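Local coordinates for protein Non-heme chloroperoxidase CPO-A1 (Streptomyces aureofaciens, PDB 1A8Q) that is a cofactor-free haloperoxidase of the alpha/beta hydrolase superfamily that can brominate and may chlorinate in 7-chlorotetracycline biosynthesis, at residues R151-A165 / N176-I189. Numbering follows the deposited sequence.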
ATOM      1  N   ARG A 151      -0.189  -6.973 -20.723  1.00  7.42           N
ATOM      2  CA  ARG A 151      -0.398  -6.143 -19.504  1.00  7.27           C
ATOM      3  C   ARG A 151      -1.371  -4.997 -19.648  1.00  8.31           C
ATOM      4  O   ARG A 151      -2.003  -4.641 -18.650  1.00  7.65           O
ATOM      5  CB  ARG A 151       0.997  -5.684 -19.053  1.00  8.71           C
ATOM      6  CG  ARG A 151       1.725  -4.674 -19.929  1.00 11.25           C
ATOM      7  CD  ARG A 151       3.148  -4.321 -19.467  1.00 15.41           C
ATOM      8  NE  ARG A 151       3.789  -3.417 -20.455  1.00 18.12           N
ATOM      9  CZ  ARG A 151       3.959  -2.104 -20.353  1.00 22.62           C
ATOM     10  NH1 ARG A 151       3.604  -1.430 -19.261  1.00 22.05           N
ATOM     11  NH2 ARG A 151       4.523  -1.355 -21.316  1.00 21.96           N
ATOM     12  N   SER A 152      -1.388  -4.342 -20.822  1.00  8.16           N
ATOM     13  CA  SER A 152      -2.287  -3.160 -20.942  1.00  7.90           C
ATOM     14  C   SER A 152      -3.740  -3.528 -20.770  1.00  7.56           C
ATOM     15  O   SER A 152      -4.468  -2.938 -19.928  1.00  8.30           O
ATOM     16  CB  SER A 152      -2.022  -2.496 -22.295  1.00  7.47           C
ATOM     17  OG  SER A 152      -2.861  -1.330 -22.408  1.00  7.86           O
ATOM     18  N   GLN A 153      -4.231  -4.542 -21.502  1.00  6.59           N
ATOM     19  CA  GLN A 153      -5.591  -5.017 -21.347  1.00  7.90           C
ATOM     20  C   GLN A 153      -5.771  -5.573 -19.920  1.00  8.12           C
ATOM     21  O   GLN A 153      -6.842  -5.402 -19.363  1.00  8.85           O
ATOM     22  CB  GLN A 153      -5.907  -6.201 -22.303  1.00  9.57           C
ATOM     23  CG  GLN A 153      -7.374  -6.603 -22.294  1.00 12.27           C
ATOM     24  CD  GLN A 153      -8.314  -5.475 -22.656  1.00 14.10           C
ATOM     25  OE1 GLN A 153      -8.055  -4.704 -23.592  1.00 13.71           O
ATOM     26  NE2 GLN A 153      -9.445  -5.338 -21.956  1.00 14.58           N
ATOM     27  N   PHE A 154      -4.727  -6.218 -19.407  1.00  7.92           N
ATOM     28  CA  PHE A 154      -4.858  -6.811 -18.053  1.00  9.65           C
ATOM     29  C   PHE A 154      -5.159  -5.749 -17.004  1.00  9.37           C
ATOM     30  O   PHE A 154      -5.943  -5.997 -16.059  1.00 10.32           O
ATOM     31  CB  PHE A 154      -3.586  -7.577 -17.685  1.00  9.68           C
ATOM     32  CG  PHE A 154      -3.690  -8.222 -16.300  1.00 11.98           C
ATOM     33  CD1 PHE A 154      -4.556  -9.262 -16.105  1.00 13.87           C
ATOM     34  CD2 PHE A 154      -2.844  -7.756 -15.299  1.00 13.78           C
ATOM     35  CE1 PHE A 154      -4.608  -9.880 -14.826  1.00 14.94           C
ATOM     36  CE2 PHE A 154      -2.893  -8.376 -14.037  1.00 14.97           C
ATOM     37  CZ  PHE A 154      -3.768  -9.418 -13.863  1.00 13.96           C
ATOM     38  N   TRP A 155      -4.563  -4.564 -17.128  1.00  7.77           N
ATOM     39  CA  TRP A 155      -4.880  -3.512 -16.112  1.00  9.40           C
ATOM     40  C   TRP A 155      -6.310  -3.066 -16.278  1.00  9.67           C
ATOM     41  O   TRP A 155      -6.986  -2.740 -15.276  1.00 10.26           O
ATOM     42  CB  TRP A 155      -3.877  -2.365 -16.254  1.00  8.65           C
ATOM     43  CG  TRP A 155      -2.459  -2.798 -16.068  1.00  9.47           C
ATOM     44  CD1 TRP A 155      -1.393  -2.381 -16.819  1.00  9.10           C
ATOM     45  CD2 TRP A 155      -1.913  -3.616 -15.016  1.00 10.20           C
ATOM     46  NE1 TRP A 155      -0.254  -2.970 -16.362  1.00 10.67           N
ATOM     47  CE2 TRP A 155      -0.542  -3.723 -15.248  1.00 11.18           C
ATOM     48  CE3 TRP A 155      -2.495  -4.270 -13.911  1.00 11.56           C
ATOM     49  CZ2 TRP A 155       0.315  -4.451 -14.413  1.00 11.59           C
ATOM     50  CZ3 TRP A 155      -1.635  -4.983 -13.067  1.00 12.72           C
ATOM     51  CH2 TRP A 155      -0.264  -5.072 -13.346  1.00 12.08           C
ATOM     52  N   LYS A 156      -6.805  -2.918 -17.523  1.00  8.75           N
ATOM     53  CA  LYS A 156      -8.203  -2.541 -17.717  1.00 11.17           C
ATOM     54  C   LYS A 156      -9.136  -3.578 -17.092  1.00 11.47           C
ATOM     55  O   LYS A 156     -10.104  -3.196 -16.395  1.00 12.54           O
ATOM     56  CB  LYS A 156      -8.522  -2.428 -19.214  1.00 11.50           C
ATOM     57  CG  LYS A 156      -7.569  -1.369 -19.819  1.00 15.75           C
ATOM     58  CD  LYS A 156      -7.545  -1.294 -21.320  1.00 19.78           C
ATOM     59  CE  LYS A 156      -8.857  -1.555 -22.019  1.00 24.24           C
ATOM     60  NZ  LYS A 156      -9.837  -0.448 -21.751  1.00 28.86           N
ATOM     61  N   ASP A 157      -8.822  -4.877 -17.270  1.00 10.75           N
ATOM     62  CA  ASP A 157      -9.695  -5.892 -16.693  1.00 11.82           C
ATOM     63  C   ASP A 157      -9.581  -5.957 -15.162  1.00 11.24           C
ATOM     64  O   ASP A 157     -10.599  -6.177 -14.494  1.00 13.63           O
ATOM     65  CB  ASP A 157      -9.314  -7.266 -17.262  1.00 14.68           C
ATOM     66  CG  ASP A 157      -9.569  -7.382 -18.763  1.00 17.07           C
ATOM     67  OD1 ASP A 157     -10.346  -6.634 -19.343  1.00 18.28           O
ATOM     68  OD2 ASP A 157      -8.976  -8.292 -19.368  1.00 20.74           O
ATOM     69  N   THR A 158      -8.398  -5.769 -14.641  1.00  9.56           N
ATOM     70  CA  THR A 158      -8.155  -5.820 -13.196  1.00 11.18           C
ATOM     71  C   THR A 158      -8.793  -4.655 -12.457  1.00 10.59           C
ATOM     72  O   THR A 158      -9.140  -4.847 -11.273  1.00 10.79           O
ATOM     73  CB  THR A 158      -6.635  -5.809 -12.981  1.00 12.67           C
ATOM     74  OG1 THR A 158      -6.158  -7.021 -13.628  1.00 12.71           O
ATOM     75  CG2 THR A 158      -6.250  -5.868 -11.506  1.00 14.22           C
ATOM     76  N   ALA A 159      -8.935  -3.517 -13.136  1.00  8.85           N
ATOM     77  CA  ALA A 159      -9.564  -2.368 -12.420  1.00 10.05           C
ATOM     78  C   ALA A 159     -10.959  -2.700 -11.943  1.00 12.15           C
ATOM     79  O   ALA A 159     -11.383  -2.149 -10.899  1.00 11.05           O
ATOM     80  CB  ALA A 159      -9.584  -1.168 -13.360  1.00 11.40           C
ATOM     81  N   GLU A 160     -11.712  -3.556 -12.617  1.00 10.97           N
ATOM     82  CA  GLU A 160     -13.057  -3.927 -12.204  1.00 13.80           C
ATOM     83  C   GLU A 160     -13.065  -4.558 -10.804  1.00 13.56           C
ATOM     84  O   GLU A 160     -13.801  -4.083  -9.951  1.00 14.49           O
ATOM     85  CB  GLU A 160     -13.696  -4.927 -13.176  1.00 17.63           C
ATOM     86  CG  GLU A 160     -13.789  -4.387 -14.606  1.00 22.97           C
ATOM     87  CD  GLU A 160     -14.742  -3.198 -14.706  1.00 26.78           C
ATOM     88  OE1 GLU A 160     -15.809  -3.204 -14.057  1.00 29.19           O
ATOM     89  OE2 GLU A 160     -14.439  -2.237 -15.447  1.00 28.90           O
ATOM     90  N   GLY A 161     -12.201  -5.539 -10.589  1.00 13.02           N
ATOM     91  CA  GLY A 161     -12.130  -6.150  -9.255  1.00 12.47           C
ATOM     92  C   GLY A 161     -11.535  -5.195  -8.227  1.00 11.44           C
ATOM     93  O   GLY A 161     -11.904  -5.225  -7.040  1.00 10.61           O
ATOM     94  N   PHE A 162     -10.525  -4.414  -8.628  1.00  9.11           N
ATOM     95  CA  PHE A 162      -9.826  -3.548  -7.683  1.00  8.42           C
ATOM     96  C   PHE A 162     -10.817  -2.585  -7.023  1.00  9.47           C
ATOM     97  O   PHE A 162     -10.698  -2.277  -5.840  1.00  9.64           O
ATOM     98  CB  PHE A 162      -8.762  -2.773  -8.461  1.00 10.25           C
ATOM     99  CG  PHE A 162      -7.724  -2.063  -7.648  1.00 12.47           C
ATOM    100  CD1 PHE A 162      -7.942  -0.762  -7.240  1.00 15.79           C
ATOM    101  CD2 PHE A 162      -6.518  -2.695  -7.391  1.00 15.18           C
ATOM    102  CE1 PHE A 162      -6.956  -0.089  -6.505  1.00 17.10           C
ATOM    103  CE2 PHE A 162      -5.525  -2.017  -6.701  1.00 13.72           C
ATOM    104  CZ  PHE A 162      -5.789  -0.740  -6.267  1.00 15.25           C
ATOM    105  N   PHE A 163     -11.787  -2.084  -7.776  1.00  9.05           N
ATOM    106  CA  PHE A 163     -12.747  -1.109  -7.261  1.00  8.62           C
ATOM    107  C   PHE A 163     -14.106  -1.725  -6.989  1.00  8.61           C
ATOM    108  O   PHE A 163     -15.036  -0.966  -6.658  1.00  9.44           O
ATOM    109  CB  PHE A 163     -12.975   0.006  -8.327  1.00  9.61           C
ATOM    110  CG  PHE A 163     -11.771   0.869  -8.555  1.00 10.78           C
ATOM    111  CD1 PHE A 163     -11.229   1.662  -7.579  1.00 11.67           C
ATOM    112  CD2 PHE A 163     -11.143   0.855  -9.814  1.00 12.66           C
ATOM    113  CE1 PHE A 163     -10.112   2.455  -7.770  1.00 14.81           C
ATOM    114  CE2 PHE A 163     -10.030   1.652 -10.027  1.00 13.19           C
ATOM    115  CZ  PHE A 163      -9.510   2.449  -9.027  1.00 14.03           C
ATOM    116  N   SER A 164     -14.244  -3.053  -7.037  1.00  9.48           N
ATOM    117  CA  SER A 164     -15.545  -3.704  -6.866  1.00 11.13           C
ATOM    118  C   SER A 164     -16.580  -3.029  -7.741  1.00 12.63           C
ATOM    119  O   SER A 164     -17.751  -2.802  -7.393  1.00 10.84           O
ATOM    120  CB  SER A 164     -16.034  -3.661  -5.392  1.00 11.24           C
ATOM    121  OG  SER A 164     -15.114  -4.420  -4.627  1.00 12.26           O
ATOM    122  N   ALA A 165     -16.209  -2.822  -9.024  1.00 11.49           N
ATOM    123  CA  ALA A 165     -17.078  -2.069  -9.923  1.00 12.52           C
ATOM    124  C   ALA A 165     -18.188  -2.926 -10.503  1.00 14.99           C
ATOM    125  O   ALA A 165     -18.989  -2.475 -11.342  1.00 17.23           O
ATOM    126  CB  ALA A 165     -16.181  -1.483 -11.027  1.00 15.18           C
ATOM    127  N   ASN A 176     -11.806   6.592 -12.812  1.00  6.48           N
ATOM    128  CA  ASN A 176     -11.019   5.846 -11.834  1.00  5.88           C
ATOM    129  C   ASN A 176     -10.296   4.683 -12.571  1.00  6.26           C
ATOM    130  O   ASN A 176      -9.129   4.442 -12.251  1.00  6.99           O
ATOM    131  CB  ASN A 176     -11.960   5.193 -10.783  1.00  7.59           C
ATOM    132  CG  ASN A 176     -12.368   6.089  -9.627  1.00  8.23           C
ATOM    133  OD1 ASN A 176     -13.546   6.143  -9.280  1.00 11.19           O
ATOM    134  ND2 ASN A 176     -11.445   6.794  -8.974  1.00  9.29           N
ATOM    135  N   LYS A 177     -11.041   4.025 -13.407  1.00  7.92           N
ATOM    136  CA  LYS A 177     -10.476   2.863 -14.128  1.00  8.72           C
ATOM    137  C   LYS A 177      -9.386   3.309 -15.096  1.00  9.02           C
ATOM    138  O   LYS A 177      -8.341   2.645 -15.231  1.00  7.98           O
ATOM    139  CB  LYS A 177     -11.565   2.099 -14.862  1.00 10.60           C
ATOM    140  CG  LYS A 177     -12.724   1.582 -14.024  1.00 13.09           C
ATOM    141  CD  LYS A 177     -13.862   1.037 -14.918  1.00 15.50           C
ATOM    142  CE  LYS A 177     -15.070   0.757 -14.013  1.00 19.27           C
ATOM    143  NZ  LYS A 177     -16.135  -0.005 -14.750  1.00 20.44           N
ATOM    144  N   ASP A 178      -9.640   4.435 -15.783  1.00  8.35           N
ATOM    145  CA  ASP A 178      -8.633   4.943 -16.699  1.00  7.53           C
ATOM    146  C   ASP A 178      -7.383   5.394 -15.965  1.00  6.06           C
ATOM    147  O   ASP A 178      -6.260   5.223 -16.426  1.00  7.16           O
ATOM    148  CB  ASP A 178      -9.178   6.108 -17.546  1.00 10.40           C
ATOM    149  CG  ASP A 178     -10.236   5.655 -18.540  1.00 15.90           C
ATOM    150  OD1 ASP A 178     -10.421   4.479 -18.869  1.00 14.75           O
ATOM    151  OD2 ASP A 178     -11.035   6.527 -18.943  1.00 20.39           O
ATOM    152  N   ALA A 179      -7.550   5.995 -14.772  1.00  5.05           N
ATOM    153  CA  ALA A 179      -6.367   6.416 -14.009  1.00  5.66           C
ATOM    154  C   ALA A 179      -5.541   5.233 -13.470  1.00  4.95           C
ATOM    155  O   ALA A 179      -4.310   5.320 -13.358  1.00  6.79           O
ATOM    156  CB  ALA A 179      -6.802   7.315 -12.861  1.00  8.85           C
ATOM    157  N   PHE A 180      -6.251   4.161 -13.100  1.00  7.32           N
ATOM    158  CA  PHE A 180      -5.602   2.915 -12.680  1.00  5.74           C
ATOM    159  C   PHE A 180      -4.674   2.437 -13.813  1.00  7.38           C
ATOM    160  O   PHE A 180      -3.496   2.160 -13.555  1.00  7.26           O
ATOM    161  CB  PHE A 180      -6.699   1.875 -12.370  1.00  6.97           C
ATOM    162  CG  PHE A 180      -6.143   0.533 -11.923  1.00  8.07           C
ATOM    163  CD1 PHE A 180      -5.917   0.288 -10.579  1.00  7.47           C
ATOM    164  CD2 PHE A 180      -5.933  -0.466 -12.856  1.00  7.48           C
ATOM    165  CE1 PHE A 180      -5.431  -0.961 -10.197  1.00  9.98           C
ATOM    166  CE2 PHE A 180      -5.453  -1.716 -12.460  1.00 11.46           C
ATOM    167  CZ  PHE A 180      -5.210  -1.949 -11.120  1.00 10.16           C
ATOM    168  N   TRP A 181      -5.279   2.343 -14.991  1.00  6.42           N
ATOM    169  CA  TRP A 181      -4.469   1.918 -16.164  1.00  6.54           C
ATOM    170  C   TRP A 181      -3.299   2.849 -16.391  1.00  6.78           C
ATOM    171  O   TRP A 181      -2.173   2.398 -16.625  1.00  6.22           O
ATOM    172  CB  TRP A 181      -5.387   1.860 -17.380  1.00  6.69           C
ATOM    173  CG  TRP A 181      -4.683   1.597 -18.688  1.00  7.28           C
ATOM    174  CD1 TRP A 181      -4.299   0.410 -19.202  1.00  8.31           C
ATOM    175  CD2 TRP A 181      -4.295   2.622 -19.605  1.00  7.18           C
ATOM    176  NE1 TRP A 181      -3.683   0.639 -20.448  1.00  5.96           N
ATOM    177  CE2 TRP A 181      -3.693   1.978 -20.702  1.00  8.82           C
ATOM    178  CE3 TRP A 181      -4.426   4.008 -19.640  1.00  9.39           C
ATOM    179  CZ2 TRP A 181      -3.196   2.678 -21.797  1.00  8.09           C
ATOM    180  CZ3 TRP A 181      -3.953   4.703 -20.743  1.00 11.29           C
ATOM    181  CH2 TRP A 181      -3.306   4.036 -21.813  1.00  8.92           C
ATOM    182  N   TYR A 182      -3.503   4.164 -16.350  1.00  4.89           N
ATOM    183  CA  TYR A 182      -2.441   5.150 -16.588  1.00  7.35           C
ATOM    184  C   TYR A 182      -1.287   4.991 -15.616  1.00  8.98           C
ATOM    185  O   TYR A 182      -0.109   5.058 -16.006  1.00  7.24           O
ATOM    186  CB  TYR A 182      -3.088   6.551 -16.414  1.00  6.98           C
ATOM    187  CG  TYR A 182      -2.146   7.723 -16.498  1.00  8.94           C
ATOM    188  CD1 TYR A 182      -1.553   8.257 -15.363  1.00  9.12           C
ATOM    189  CD2 TYR A 182      -1.943   8.360 -17.730  1.00 11.14           C
ATOM    190  CE1 TYR A 182      -0.705   9.341 -15.425  1.00 11.99           C
ATOM    191  CE2 TYR A 182      -1.122   9.473 -17.788  1.00 11.26           C
ATOM    192  CZ  TYR A 182      -0.544   9.973 -16.647  1.00 13.02           C
ATOM    193  OH  TYR A 182       0.305  11.053 -16.680  1.00 15.90           O
ATOM    194  N   MET A 183      -1.566   4.806 -14.308  1.00  6.25           N
ATOM    195  CA  MET A 183      -0.519   4.585 -13.345  1.00  4.93           C
ATOM    196  C   MET A 183       0.193   3.227 -13.611  1.00  5.81           C
ATOM    197  O   MET A 183       1.420   3.204 -13.463  1.00  6.91           O
ATOM    198  CB  MET A 183      -1.100   4.590 -11.890  1.00  5.46           C
ATOM    199  CG  MET A 183      -1.525   6.058 -11.609  1.00  6.26           C
ATOM    200  SD  MET A 183      -2.064   6.102  -9.846  1.00  9.89           S
ATOM    201  CE  MET A 183      -3.745   5.592 -10.086  1.00 11.13           C
ATOM    202  N   ALA A 184      -0.579   2.221 -13.923  1.00  5.22           N
ATOM    203  CA  ALA A 184       0.024   0.869 -14.113  1.00  6.67           C
ATOM    204  C   ALA A 184       0.916   0.806 -15.329  1.00  6.19           C
ATOM    205  O   ALA A 184       1.916   0.060 -15.313  1.00  6.91           O
ATOM    206  CB  ALA A 184      -1.127  -0.115 -14.219  1.00  7.10           C
ATOM    207  N   MET A 185       0.710   1.679 -16.337  1.00  6.72           N
ATOM    208  CA  MET A 185       1.549   1.605 -17.550  1.00  7.90           C
ATOM    209  C   MET A 185       2.934   2.080 -17.232  1.00  8.85           C
ATOM    210  O   MET A 185       3.881   1.843 -18.012  1.00 11.43           O
ATOM    211  CB  MET A 185       0.901   2.443 -18.673  1.00 10.50           C
ATOM    212  CG  MET A 185      -0.369   1.755 -19.197  1.00 12.91           C
ATOM    213  SD  MET A 185      -0.019   0.134 -19.956  1.00 16.00           S
ATOM    214  CE  MET A 185       0.870   0.757 -21.392  1.00 19.39           C
ATOM    215  N   ALA A 186       3.207   2.741 -16.097  1.00  6.58           N
ATOM    216  CA  ALA A 186       4.537   3.179 -15.752  1.00  6.89           C
ATOM    217  C   ALA A 186       5.297   2.101 -14.972  1.00  8.04           C
ATOM    218  O   ALA A 186       6.483   2.348 -14.691  1.00  9.94           O
ATOM    219  CB  ALA A 186       4.491   4.441 -14.875  1.00  8.46           C
ATOM    220  N   GLN A 187       4.647   0.977 -14.677  1.00  8.30           N
ATOM    221  CA  GLN A 187       5.406  -0.041 -13.917  1.00  6.58           C
ATOM    222  C   GLN A 187       6.203  -0.963 -14.871  1.00  8.43           C
ATOM    223  O   GLN A 187       5.634  -1.336 -15.893  1.00  8.35           O
ATOM    224  CB  GLN A 187       4.373  -0.870 -13.185  1.00  6.82           C
ATOM    225  CG  GLN A 187       4.966  -1.982 -12.293  1.00  8.33           C
ATOM    226  CD  GLN A 187       3.907  -2.941 -11.801  1.00  7.99           C
ATOM    227  OE1 GLN A 187       3.760  -3.204 -10.555  1.00 11.30           O
ATOM    228  NE2 GLN A 187       3.171  -3.543 -12.687  1.00  8.28           N
ATOM    229  N   THR A 188       7.385  -1.381 -14.436  1.00  7.35           N
ATOM    230  CA  THR A 188       8.104  -2.330 -15.318  1.00  7.94           C
ATOM    231  C   THR A 188       7.337  -3.626 -15.376  1.00  9.15           C
ATOM    232  O   THR A 188       6.638  -4.073 -14.445  1.00  8.87           O
ATOM    233  CB  THR A 188       9.518  -2.634 -14.817  1.00  8.80           C
ATOM    234  OG1 THR A 188       9.378  -3.246 -13.518  1.00  9.70           O
ATOM    235  CG2 THR A 188      10.342  -1.364 -14.708  1.00  8.15           C
ATOM    236  N   ILE A 189       7.541  -4.415 -16.464  1.00  8.01           N
ATOM    237  CA  ILE A 189       6.829  -5.701 -16.533  1.00  8.92           C
ATOM    238  C   ILE A 189       7.384  -6.679 -15.494  1.00  8.23           C
ATOM    239  O   ILE A 189       6.577  -7.401 -14.904  1.00  8.51           O
ATOM    240  CB  ILE A 189       6.941  -6.322 -17.956  1.00  8.43           C
ATOM    241  CG1 ILE A 189       5.937  -7.476 -18.071  1.00  9.50           C
ATOM    242  CG2 ILE A 189       8.401  -6.674 -18.228  1.00 10.01           C
ATOM    243  CD1 ILE A 189       5.789  -8.003 -19.515  1.00 13.54           C
TER
HETATM  244  O   HOH W   1       2.444  -2.160 -16.871  1.00 14.87           O
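With CG anti to the backbone N (chi1 180°), Phe180 reaches straight across to helix 151-162 and sits as a knob among Trp155, Thr158, Ala159 and Phe162. Its edge meets the face of Phe162 in an edge-to-face pair, CE1 lying over the centre of that ring, 3.5 Å from Phe162 CD2. Trp155 instead turns CG beside its own backbone N (chi1 -59°), which lays the indole over Ala184: the methyl CB stands 3.4 Å from the centroid of the five-membered ring, while Met185 SD meets the ring at its edge. At that end a water accepts from Trp155 NE1 and Arg151 NH1 and lies 2.8 Å from Ala184 O. Two polar links run along one side of this apolar seam. Trp181 NE1 gives a nearly straight, in-plane hydrogen bond of 2.9 Å to Ser152 OG, and the extended Lys177 makes a salt bridge with Glu160, NZ on the syn lone pair of OE2 at 2.9 Å. The helices run closer to antiparallel than parallel, at 136°, their segment axes approaching to 8.8 Å. Both belong to the helical cap between strands 112-118 and 215-220, from which Phe162 packs edge-to-face on His252 of the catalytic triad and Trp155 on Trp28, joining cap to hydrolase core.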